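Local atomic coordinates of O-methyltransferase, putative (PDB entry 3DUW), a protein that probably transfers a methyl group from S-adenosyl-L-methionine to an oxygen atom of its substrate, and is caught here with the by-product S-adenosyl-L-homocysteine. Residues S23-V28 with G69-I74; A35-H40 with S92-D97; L52-Q57 with R78-G83. All blocks are in the same frame, centred on the assembly; numbering follows the deposited sequence.

Interaction 1 of 3, residues S23-V28 with G69-I74; sequences STLEEV and GGYSTI. With SAH (S-adenosyl-L-homocysteine), chain C.
Two hydrogen bonds grip OG of Ser-72: it accepts from the amino N of SAH at 3.0 Å, and it is bonded to the carboxylate oxygen OE2 of Glu-64. The hydroxyl lies between the backbone N and the carbonyl carbon (chi1 56°), the crowded position, and there it faces the amino-acid end of the ligand. Serine suits the place because its short hydroxyl can accept from the ligand amine while also bonding Glu-64. Glu-64, which also binds OG1 of Thr-73, acts as a second-shell residue that fixes the hydroxyl, and its carboxylate probably favours the charged form of the ligand's amino group.

The other side of the same helix meets 23-28 mainly through apolar groups. Leu-25 crosses the phenol of Tyr-71 at about a right angle, its CD2 3.8 Å from Tyr-71 CE1, and that methyl also meets CG2 of Ile-74 tip to tip at 3.8 Å. One turn on, CG2 of Val-28 ends against CD1 of Ile-74 (3.8 Å), while Val-28 CG1 lies at the edge of the Tyr-71 ring, 4.2 Å from Tyr-71 CD1. Leu-25, Val-28 and Ile-74 end in compact methyls, which suit a buried apolar interface beside the Tyr-71 ring. Tyr-71 holds CG anti to its backbone N (chi1 -173°), which swings the ring toward helix 23-34. Gly-70, the N-cap, has positive phi (84°), where a CB would press on the preceding carbonyl.

Helix 23-34 thus packs against the start of helix 71-77, which follows strand 61-65 of the Rossmann-like sheet; helix 93-105 flanks both, Asn-102 touching Val-28 and binding Gly-69 O.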
loop_
_atom_site.group_PDB
_atom_site.type_symbol
_atom_site.label_atom_id
_atom_site.label_comp_id
_atom_site.label_asym_id
_atom_site.label_seq_id
_atom_site.Cartn_x
_atom_site.Cartn_y
_atom_site.Cartn_z
ATOM N N SER A 23 -12.485 -18.514 10.492
ATOM C CA SER A 23 -12.061 -19.733 11.172
ATOM C C SER A 23 -10.998 -20.504 10.395
ATOM O O SER A 23 -10.150 -21.170 10.990
ATOM C CB SER A 23 -13.264 -20.641 11.439
ATOM O OG SER A 23 -13.850 -21.091 10.232
ATOM N N THR A 24 -11.047 -20.424 9.070
ATOM C CA THR A 24 -10.068 -21.116 8.242
ATOM C C THR A 24 -8.662 -20.580 8.502
ATOM O O THR A 24 -7.725 -21.352 8.715
ATOM C CB THR A 24 -10.398 -20.973 6.742
ATOM O OG1 THR A 24 -11.630 -21.651 6.461
ATOM C CG2 THR A 24 -9.289 -21.572 5.889
ATOM N N LEU A 25 -8.511 -19.260 8.488
ATOM C CA LEU A 25 -7.205 -18.665 8.733
ATOM C C LEU A 25 -6.764 -18.846 10.177
ATOM O O LEU A 25 -5.570 -18.931 10.455
ATOM C CB LEU A 25 -7.207 -17.185 8.350
ATOM C CG LEU A 25 -7.143 -16.958 6.837
ATOM C CD1 LEU A 25 -7.165 -15.468 6.533
ATOM C CD2 LEU A 25 -5.874 -17.595 6.277
ATOM N N GLU A 26 -7.722 -18.907 11.097
ATOM C CA GLU A 26 -7.395 -19.118 12.501
ATOM C C GLU A 26 -6.769 -20.503 12.636
ATOM O O GLU A 26 -5.783 -20.680 13.348
ATOM C CB GLU A 26 -8.651 -19.033 13.370
ATOM C CG GLU A 26 -9.098 -17.617 13.697
ATOM C CD GLU A 26 -10.344 -17.588 14.557
ATOM O OE1 GLU A 26 -10.415 -18.362 15.537
ATOM O OE2 GLU A 26 -11.252 -16.787 14.256
ATOM N N GLU A 27 -7.350 -21.483 11.947
ATOM C CA GLU A 27 -6.829 -22.846 11.988
ATOM C C GLU A 27 -5.419 -22.875 11.422
ATOM O O GLU A 27 -4.534 -23.531 11.968
ATOM C CB GLU A 27 -7.691 -23.795 11.158
ATOM C CG GLU A 27 -9.047 -24.129 11.726
ATOM C CD GLU A 27 -9.786 -25.123 10.854
ATOM O OE1 GLU A 27 -9.951 -24.847 9.644
ATOM O OE2 GLU A 27 -10.196 -26.180 11.371
ATOM N N VAL A 28 -5.221 -22.170 10.311
ATOM C CA VAL A 28 -3.913 -22.122 9.667
ATOM C C VAL A 28 -2.833 -21.680 10.652
ATOM O O VAL A 28 -1.798 -22.331 10.783
ATOM C CB VAL A 28 -3.926 -21.162 8.449
ATOM C CG1 VAL A 28 -2.514 -20.953 7.921
ATOM C CG2 VAL A 28 -4.812 -21.733 7.351
ATOM N N GLY A 69 3.877 -21.298 6.224
ATOM C CA GLY A 69 2.732 -22.164 6.368
ATOM C C GLY A 69 1.619 -21.845 5.373
ATOM O O GLY A 69 0.532 -22.404 5.440
ATOM N N GLY A 70 1.892 -20.932 4.445
ATOM C CA GLY A 70 0.915 -20.566 3.431
ATOM C C GLY A 70 -0.102 -19.510 3.850
ATOM O O GLY A 70 -1.108 -19.308 3.163
ATOM N N TYR A 71 0.147 -18.833 4.969
ATOM C CA TYR A 71 -0.770 -17.793 5.423
ATOM C C TYR A 71 -0.864 -16.661 4.389
ATOM O O TYR A 71 -1.955 -16.329 3.932
ATOM C CB TYR A 71 -0.320 -17.252 6.782
ATOM C CG TYR A 71 -1.296 -16.280 7.406
ATOM C CD1 TYR A 71 -2.472 -16.724 8.012
ATOM C CD2 TYR A 71 -1.048 -14.910 7.375
ATOM C CE1 TYR A 71 -3.376 -15.823 8.575
ATOM C CE2 TYR A 71 -1.942 -14.004 7.930
ATOM C CZ TYR A 71 -3.101 -14.464 8.526
ATOM O OH TYR A 71 -3.986 -13.552 9.056
ATOM N N SER A 72 0.267 -16.075 4.006
ATOM C CA SER A 72 0.237 -15.011 3.005
ATOM C C SER A 72 -0.276 -15.561 1.680
ATOM O O SER A 72 -0.982 -14.875 0.943
ATOM C CB SER A 72 1.633 -14.433 2.780
ATOM O OG SER A 72 2.545 -15.457 2.416
ATOM N N THR A 73 0.094 -16.804 1.384
ATOM C CA THR A 73 -0.300 -17.456 0.143
ATOM C C THR A 73 -1.814 -17.488 -0.012
ATOM O O THR A 73 -2.341 -17.255 -1.099
ATOM C CB THR A 73 0.223 -18.896 0.107
ATOM O OG1 THR A 73 1.511 -18.950 0.734
ATOM C CG2 THR A 73 0.345 -19.379 -1.327
ATOM N N ILE A 74 -2.510 -17.794 1.077
ATOM C CA ILE A 74 -3.967 -17.845 1.055
ATOM C C ILE A 74 -4.555 -16.454 0.789
ATOM O O ILE A 74 -5.489 -16.306 -0.002
ATOM C CB ILE A 74 -4.498 -18.431 2.381
ATOM C CG1 ILE A 74 -4.159 -19.925 2.432
ATOM C CG2 ILE A 74 -5.999 -18.209 2.499
ATOM C CD1 ILE A 74 -4.332 -20.559 3.796
HETATM N N SAH C . 5.339 -14.960 3.510
HETATM C CA SAH C . 4.941 -16.053 4.472
HETATM C CB SAH C . 6.035 -16.313 5.453
HETATM C CG SAH C . 7.371 -16.771 4.917
HETATM S SD SAH C . 8.611 -16.718 6.281
HETATM C C SAH C . 3.685 -15.557 5.264
HETATM O O SAH C . 3.277 -14.409 5.066
HETATM O OXT SAH C . 3.150 -16.392 6.077
HETATM C "C5'" SAH C . 10.071 -16.937 5.347
HETATM C "C4'" SAH C . 10.119 -18.386 4.658
HETATM O "O4'" SAH C . 11.358 -18.319 3.955
HETATM C "C3'" SAH C . 10.292 -19.578 5.588
HETATM O "O3'" SAH C . 9.231 -20.525 5.448
HETATM C "C2'" SAH C . 11.714 -20.133 5.176
HETATM O "O2'" SAH C . 11.839 -21.534 5.368
HETATM C "C1'" SAH C . 11.817 -19.687 3.732
HETATM N N9 SAH C . 13.042 -19.655 3.185
HETATM C C8 SAH C . 14.286 -19.305 3.681
HETATM N N7 SAH C . 15.264 -19.402 2.837
HETATM C C5 SAH C . 14.651 -19.858 1.643
HETATM C C6 SAH C . 15.206 -20.156 0.346
HETATM N N6 SAH C . 16.506 -20.036 0.045
HETATM N N1 SAH C . 14.298 -20.581 -0.590
HETATM C C2 SAH C . 12.965 -20.718 -0.330
HETATM N N3 SAH C . 12.396 -20.445 0.897
HETATM C C4 SAH C . 13.296 -20.021 1.833
#

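Interaction 2 of 3, residues A35-H40 with S92-D97; sequences ANLPAH and SEKHAD. With SAH (S-adenosyl-L-homocysteine), chain C.
The ribose site of a class I methyltransferase, where the cofactor sugar meets the start of the helix after the second strand, is bordered here by the loop 35-40. His-95 binds the ribose: its ND1 donates to O3' of SAH at 2.9 Å, with an N-H...O angle of 154°, and the same nitrogen has a weak hydrogen bond to OE2 of Glu-90. An imidazole suits the place because its ND1 can serve the sugar while its CD2 packs on Leu-37. CD2 of Leu-37 approaches obliquely, 3.5 Å from His-95 CD2, the two side chains sliding past each other in opposite directions. CB of Ser-92 sits 3.4 Å above one face of the ring, and Ser-92 OG caps the helix by accepting from His-95 N at 3.0 Å in a nearly straight bond (176°).

Lys-94 reaches over to the loop with its chain fully extended. Its NZ donates to Ala-35 O at 2.8 Å, in the plane of the carbonyl, and CE rests on Ala-35 CB (4.1 Å). The long aliphatic arm suits an exposed place where the ammonium must reach a carbonyl of the facing loop. Asn-36, with positive phi, closes helix 23-34 in a Schellman motif.

The contact ties the loop that follows helix 23-34 to the beginning of helix 93-105, whose Ile-98 also meets Ala-35 and Leu-37, while Ala-96 packs on strand 112-116 of the sheet.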
loop_
_atom_site.group_PDB
_atom_site.type_symbol
_atom_site.label_atom_id
_atom_site.label_comp_id
_atom_site.label_asym_id
_atom_site.label_seq_id
_atom_site.Cartn_x
_atom_site.Cartn_y
_atom_site.Cartn_z
ATOM N N ALA A 35 3.021 -26.789 14.980
ATOM C CA ALA A 35 4.150 -27.383 14.271
ATOM C C ALA A 35 5.448 -26.651 14.592
ATOM O O ALA A 35 6.499 -26.943 14.016
ATOM C CB ALA A 35 3.894 -27.352 12.772
ATOM N N ASN A 36 5.355 -25.697 15.511
ATOM C CA ASN A 36 6.492 -24.901 15.946
ATOM C C ASN A 36 7.128 -24.035 14.865
ATOM O O ASN A 36 8.309 -23.704 14.949
ATOM C CB ASN A 36 7.551 -25.803 16.583
ATOM C CG ASN A 36 7.069 -26.432 17.872
ATOM O OD1 ASN A 36 6.602 -25.738 18.776
ATOM N ND2 ASN A 36 7.179 -27.752 17.965
ATOM N N LEU A 37 6.355 -23.670 13.848
ATOM C CA LEU A 37 6.884 -22.807 12.801
ATOM C C LEU A 37 7.057 -21.431 13.438
ATOM O O LEU A 37 6.310 -21.062 14.342
ATOM C CB LEU A 37 5.907 -22.689 11.625
ATOM C CG LEU A 37 5.379 -23.951 10.937
ATOM C CD1 LEU A 37 4.747 -23.558 9.600
ATOM C CD2 LEU A 37 6.505 -24.944 10.711
ATOM N N PRO A 38 8.053 -20.655 12.984
ATOM C CA PRO A 38 8.255 -19.322 13.560
ATOM C C PRO A 38 7.047 -18.446 13.230
ATOM O O PRO A 38 6.405 -18.641 12.198
ATOM C CB PRO A 38 9.520 -18.832 12.860
ATOM C CG PRO A 38 10.248 -20.098 12.510
ATOM C CD PRO A 38 9.127 -20.991 12.036
ATOM N N ALA A 39 6.738 -17.491 14.102
ATOM C CA ALA A 39 5.614 -16.590 13.876
ATOM C C ALA A 39 6.053 -15.486 12.917
ATOM O O ALA A 39 6.063 -14.303 13.272
ATOM C CB ALA A 39 5.154 -15.985 15.199
ATOM N N HIS A 40 6.421 -15.879 11.700
ATOM C CA HIS A 40 6.876 -14.925 10.699
ATOM C C HIS A 40 5.854 -14.670 9.598
ATOM O O HIS A 40 6.186 -14.054 8.579
ATOM C CB HIS A 40 8.193 -15.387 10.065
ATOM C CG HIS A 40 9.333 -15.487 11.031
ATOM N ND1 HIS A 40 9.372 -14.790 12.220
ATOM C CD2 HIS A 40 10.490 -16.187 10.968
ATOM C CE1 HIS A 40 10.502 -15.059 12.848
ATOM N NE2 HIS A 40 11.199 -15.903 12.110
ATOM N N SER A 92 12.059 -25.323 3.139
ATOM C CA SER A 92 11.829 -26.374 4.125
ATOM C C SER A 92 10.758 -27.365 3.688
ATOM O O SER A 92 9.624 -26.980 3.397
ATOM C CB SER A 92 11.428 -25.749 5.463
ATOM O OG SER A 92 10.934 -26.731 6.357
ATOM N N GLU A 93 11.123 -28.646 3.644
ATOM C CA GLU A 93 10.182 -29.683 3.251
ATOM C C GLU A 93 9.010 -29.679 4.227
ATOM O O GLU A 93 7.858 -29.814 3.825
ATOM C CB GLU A 93 10.856 -31.057 3.264
ATOM C CG GLU A 93 10.155 -32.070 2.371
ATOM C CD GLU A 93 10.715 -33.470 2.501
ATOM O OE1 GLU A 93 11.955 -33.613 2.599
ATOM O OE2 GLU A 93 9.912 -34.426 2.490
ATOM N N LYS A 94 9.316 -29.522 5.513
ATOM C CA LYS A 94 8.284 -29.487 6.542
ATOM C C LYS A 94 7.365 -28.289 6.329
ATOM O O LYS A 94 6.147 -28.431 6.309
ATOM C CB LYS A 94 8.909 -29.413 7.937
ATOM C CG LYS A 94 7.891 -29.229 9.051
ATOM C CD LYS A 94 8.544 -29.234 10.421
ATOM C CE LYS A 94 7.535 -28.885 11.501
ATOM N NZ LYS A 94 8.154 -28.867 12.855
ATOM N N HIS A 95 7.942 -27.101 6.166
ATOM C CA HIS A 95 7.111 -25.918 5.943
ATOM C C HIS A 95 6.226 -26.112 4.719
ATOM O O HIS A 95 5.026 -25.844 4.760
ATOM C CB HIS A 95 7.963 -24.664 5.714
ATOM C CG HIS A 95 8.710 -24.201 6.922
ATOM N ND1 HIS A 95 9.370 -22.992 6.964
ATOM C CD2 HIS A 95 8.926 -24.788 8.124
ATOM C CE1 HIS A 95 9.962 -22.854 8.137
ATOM N NE2 HIS A 95 9.707 -23.930 8.860
ATOM N N ALA A 96 6.829 -26.575 3.629
ATOM C CA ALA A 96 6.100 -26.766 2.384
ATOM C C ALA A 96 4.904 -27.693 2.530
ATOM O O ALA A 96 3.826 -27.399 2.020
ATOM C CB ALA A 96 7.038 -27.285 1.302
ATOM N N ASP A 97 5.082 -28.815 3.224
ATOM C CA ASP A 97 3.966 -29.735 3.393
ATOM C C ASP A 97 2.879 -29.178 4.293
ATOM O O ASP A 97 1.698 -29.446 4.078
ATOM C CB ASP A 97 4.442 -31.087 3.914
ATOM C CG ASP A 97 4.935 -31.981 2.802
ATOM O OD1 ASP A 97 4.414 -31.848 1.670
ATOM O OD2 ASP A 97 5.825 -32.819 3.055
HETATM N N SAH C . 5.339 -14.960 3.510
HETATM C CA SAH C . 4.941 -16.053 4.472
HETATM C CB SAH C . 6.035 -16.313 5.453
HETATM C CG SAH C . 7.371 -16.771 4.917
HETATM S SD SAH C . 8.611 -16.718 6.281
HETATM C C SAH C . 3.685 -15.557 5.264
HETATM O O SAH C . 3.277 -14.409 5.066
HETATM O OXT SAH C . 3.150 -16.392 6.077
HETATM C "C5'" SAH C . 10.071 -16.937 5.347
HETATM C "C4'" SAH C . 10.119 -18.386 4.658
HETATM O "O4'" SAH C . 11.358 -18.319 3.955
HETATM C "C3'" SAH C . 10.292 -19.578 5.588
HETATM O "O3'" SAH C . 9.231 -20.525 5.448
HETATM C "C2'" SAH C . 11.714 -20.133 5.176
HETATM O "O2'" SAH C . 11.839 -21.534 5.368
HETATM C "C1'" SAH C . 11.817 -19.687 3.732
HETATM N N9 SAH C . 13.042 -19.655 3.185
HETATM C C8 SAH C . 14.286 -19.305 3.681
HETATM N N7 SAH C . 15.264 -19.402 2.837
HETATM C C5 SAH C . 14.651 -19.858 1.643
HETATM C C6 SAH C . 15.206 -20.156 0.346
HETATM N N6 SAH C . 16.506 -20.036 0.045
HETATM N N1 SAH C . 14.298 -20.581 -0.590
HETATM C C2 SAH C . 12.965 -20.718 -0.330
HETATM N N3 SAH C . 12.396 -20.445 0.897
HETATM C C4 SAH C . 13.296 -20.021 1.833
#

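Interaction 3 of 3, residues L52-Q57 with R78-G83; sequences LLVQIQ and RGLSSG
Van der Waals contact brings helix and loop together at Gly-79, whose CA is 5.2 Å from the CA of Gln-55. CG1 of Val-54, anti to its backbone N (chi1 163°), presses on the peptide after the glycine, 3.6 Å from Gly-79 O. From the neighbouring position CG of Gln-55 lies 3.4 Å from that same oxygen. Glycine suits this place: a CB would point at the helix and run into CG1 of Val-54. A looser apolar touch joins Val-54 CG1 to Leu-80 CD2 at 4.3 Å, leucine's length carrying a methyl to the valine although its CB points away from the helix.

The polar part of the contact passes through a water. The chain of Gln-55 is extended beyond CG (chi2 179°), and its NE2 donates to this water at 2.8 Å. The water in turn donates to Arg-78 O (2.9 Å) and to Leu-80 O (3.3 Å), so one molecule links the exposed amide to the two carbonyls flanking Gly-79. A glutamine fits because its reach and its N-H serve the water while its aliphatic part packs. The guanidinium of Arg-78 turns elsewhere, to a salt bridge with Asp-22.

The contact joins the last turns of helix 44-57 to the loop between helix 71-77 and strand 85-90, where Val-54 and Leu-80 both pack on Ile-62 of strand 61-65. On another side of helix 44-57, Leu-53 meets Leu-53 of the second subunit.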
loop_
_atom_site.group_PDB
_atom_site.type_symbol
_atom_site.label_atom_id
_atom_site.label_comp_id
_atom_site.label_asym_id
_atom_site.label_seq_id
_atom_site.Cartn_x
_atom_site.Cartn_y
_atom_site.Cartn_z
ATOM N N LEU A 52 -5.919 -7.236 -1.420
ATOM C CA LEU A 52 -6.518 -6.097 -2.096
ATOM C C LEU A 52 -5.647 -5.595 -3.241
ATOM O O LEU A 52 -6.164 -5.235 -4.298
ATOM C CB LEU A 52 -6.787 -4.972 -1.092
ATOM C CG LEU A 52 -7.888 -5.289 -0.071
ATOM C CD1 LEU A 52 -7.917 -4.217 1.008
ATOM C CD2 LEU A 52 -9.238 -5.396 -0.775
ATOM N N LEU A 53 -4.330 -5.584 -3.055
ATOM C CA LEU A 53 -3.455 -5.110 -4.118
ATOM C C LEU A 53 -3.547 -6.048 -5.318
ATOM O O LEU A 53 -3.515 -5.606 -6.467
ATOM C CB LEU A 53 -2.009 -5.012 -3.628
ATOM C CG LEU A 53 -1.088 -4.170 -4.519
ATOM C CD1 LEU A 53 -1.653 -2.759 -4.675
ATOM C CD2 LEU A 53 0.309 -4.133 -3.910
ATOM N N VAL A 54 -3.658 -7.347 -5.051
ATOM C CA VAL A 54 -3.791 -8.329 -6.120
ATOM C C VAL A 54 -5.084 -8.050 -6.893
ATOM O O VAL A 54 -5.106 -8.100 -8.122
ATOM C CB VAL A 54 -3.822 -9.766 -5.548
ATOM C CG1 VAL A 54 -4.370 -10.742 -6.584
ATOM C CG2 VAL A 54 -2.415 -10.180 -5.134
ATOM N N GLN A 55 -6.156 -7.733 -6.172
ATOM C CA GLN A 55 -7.436 -7.450 -6.814
ATOM C C GLN A 55 -7.375 -6.151 -7.610
ATOM O O GLN A 55 -7.920 -6.068 -8.711
ATOM C CB GLN A 55 -8.550 -7.377 -5.764
ATOM C CG GLN A 55 -8.699 -8.661 -4.958
ATOM C CD GLN A 55 -9.786 -8.589 -3.908
ATOM O OE1 GLN A 55 -9.861 -7.630 -3.140
ATOM N NE2 GLN A 55 -10.626 -9.614 -3.857
ATOM N N ILE A 56 -6.700 -5.144 -7.063
ATOM C CA ILE A 56 -6.578 -3.857 -7.736
ATOM C C ILE A 56 -5.830 -4.017 -9.052
ATOM O O ILE A 56 -6.218 -3.444 -10.071
ATOM C CB ILE A 56 -5.853 -2.833 -6.842
ATOM C CG1 ILE A 56 -6.740 -2.497 -5.644
ATOM C CG2 ILE A 56 -5.526 -1.575 -7.633
ATOM C CD1 ILE A 56 -6.050 -1.698 -4.570
ATOM N N GLN A 57 -4.760 -4.800 -9.037
ATOM C CA GLN A 57 -4.003 -5.025 -10.257
ATOM C C GLN A 57 -4.721 -5.997 -11.181
ATOM O O GLN A 57 -4.519 -5.970 -12.394
ATOM C CB GLN A 57 -2.622 -5.596 -9.954
ATOM C CG GLN A 57 -1.935 -6.087 -11.219
ATOM C CD GLN A 57 -0.579 -6.685 -10.979
ATOM O OE1 GLN A 57 -0.404 -7.522 -10.094
ATOM N NE2 GLN A 57 0.397 -6.270 -11.783
ATOM N N ARG A 78 -6.676 -15.656 -2.601
ATOM C CA ARG A 78 -8.050 -15.193 -2.496
ATOM C C ARG A 78 -8.297 -13.900 -3.262
ATOM O O ARG A 78 -9.442 -13.474 -3.415
ATOM C CB ARG A 78 -8.435 -15.036 -1.027
ATOM C CG ARG A 78 -8.659 -16.364 -0.333
ATOM C CD ARG A 78 -8.969 -16.183 1.134
ATOM N NE ARG A 78 -9.430 -17.428 1.733
ATOM C CZ ARG A 78 -9.741 -17.567 3.016
ATOM N NH1 ARG A 78 -9.635 -16.536 3.838
ATOM N NH2 ARG A 78 -10.163 -18.737 3.475
ATOM N N GLY A 79 -7.225 -13.284 -3.750
ATOM C CA GLY A 79 -7.367 -12.060 -4.517
ATOM C C GLY A 79 -7.544 -12.343 -6.002
ATOM O O GLY A 79 -7.854 -11.438 -6.781
ATOM N N LEU A 80 -7.345 -13.600 -6.393
ATOM C CA LEU A 80 -7.485 -14.025 -7.789
ATOM C C LEU A 80 -8.952 -14.255 -8.155
ATOM O O LEU A 80 -9.805 -14.374 -7.273
ATOM C CB LEU A 80 -6.704 -15.320 -8.023
ATOM C CG LEU A 80 -5.204 -15.313 -7.718
ATOM C CD1 LEU A 80 -4.678 -16.737 -7.768
ATOM C CD2 LEU A 80 -4.468 -14.428 -8.711
ATOM N N SER A 81 -9.238 -14.347 -9.454
ATOM C CA SER A 81 -10.612 -14.557 -9.920
ATOM C C SER A 81 -10.804 -15.671 -10.958
ATOM O O SER A 81 -11.215 -16.781 -10.618
ATOM C CB SER A 81 -11.179 -13.247 -10.481
ATOM O OG SER A 81 -10.432 -12.797 -11.596
ATOM N N SER A 82 -10.523 -15.365 -12.223
ATOM C CA SER A 82 -10.681 -16.328 -13.312
ATOM C C SER A 82 -9.872 -17.602 -13.090
ATOM O O SER A 82 -10.120 -18.360 -12.151
ATOM C CB SER A 82 -10.271 -15.685 -14.640
ATOM O OG SER A 82 -11.073 -14.554 -14.929
ATOM N N GLY A 83 -8.912 -17.846 -13.975
ATOM C CA GLY A 83 -8.074 -19.020 -13.843
ATOM C C GLY A 83 -6.738 -18.588 -13.277
ATOM O O GLY A 83 -5.688 -19.067 -13.699
HETATM O O HOH W 1 -10.883 -11.905 -5.395
#

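Interactions 1 and 3 are largely buried, whereas interaction 2 lies at the surface. Helix 23-34 joins interactions 1 and 2: its start packs in interaction 1, and the loop following its end serves interaction 2, where Leu-37 CD1 also touches Gly-69 CA (4.1 Å). Interactions 1 and 2 both reach SAH, the former at the amino-acid end and the latter at the ribose. Interaction 3 touches interaction 1 through Arg-78, beside Thr-24 and Leu-25, but its centre is about 26 Å from that of interaction 2. The chemistry follows place: methyls and a phenol ring between helices in interaction 1, a lysine-to-carbonyl bond beside leucine-on-histidine packing in interaction 2, and glycine packing with a water bridge in interaction 3.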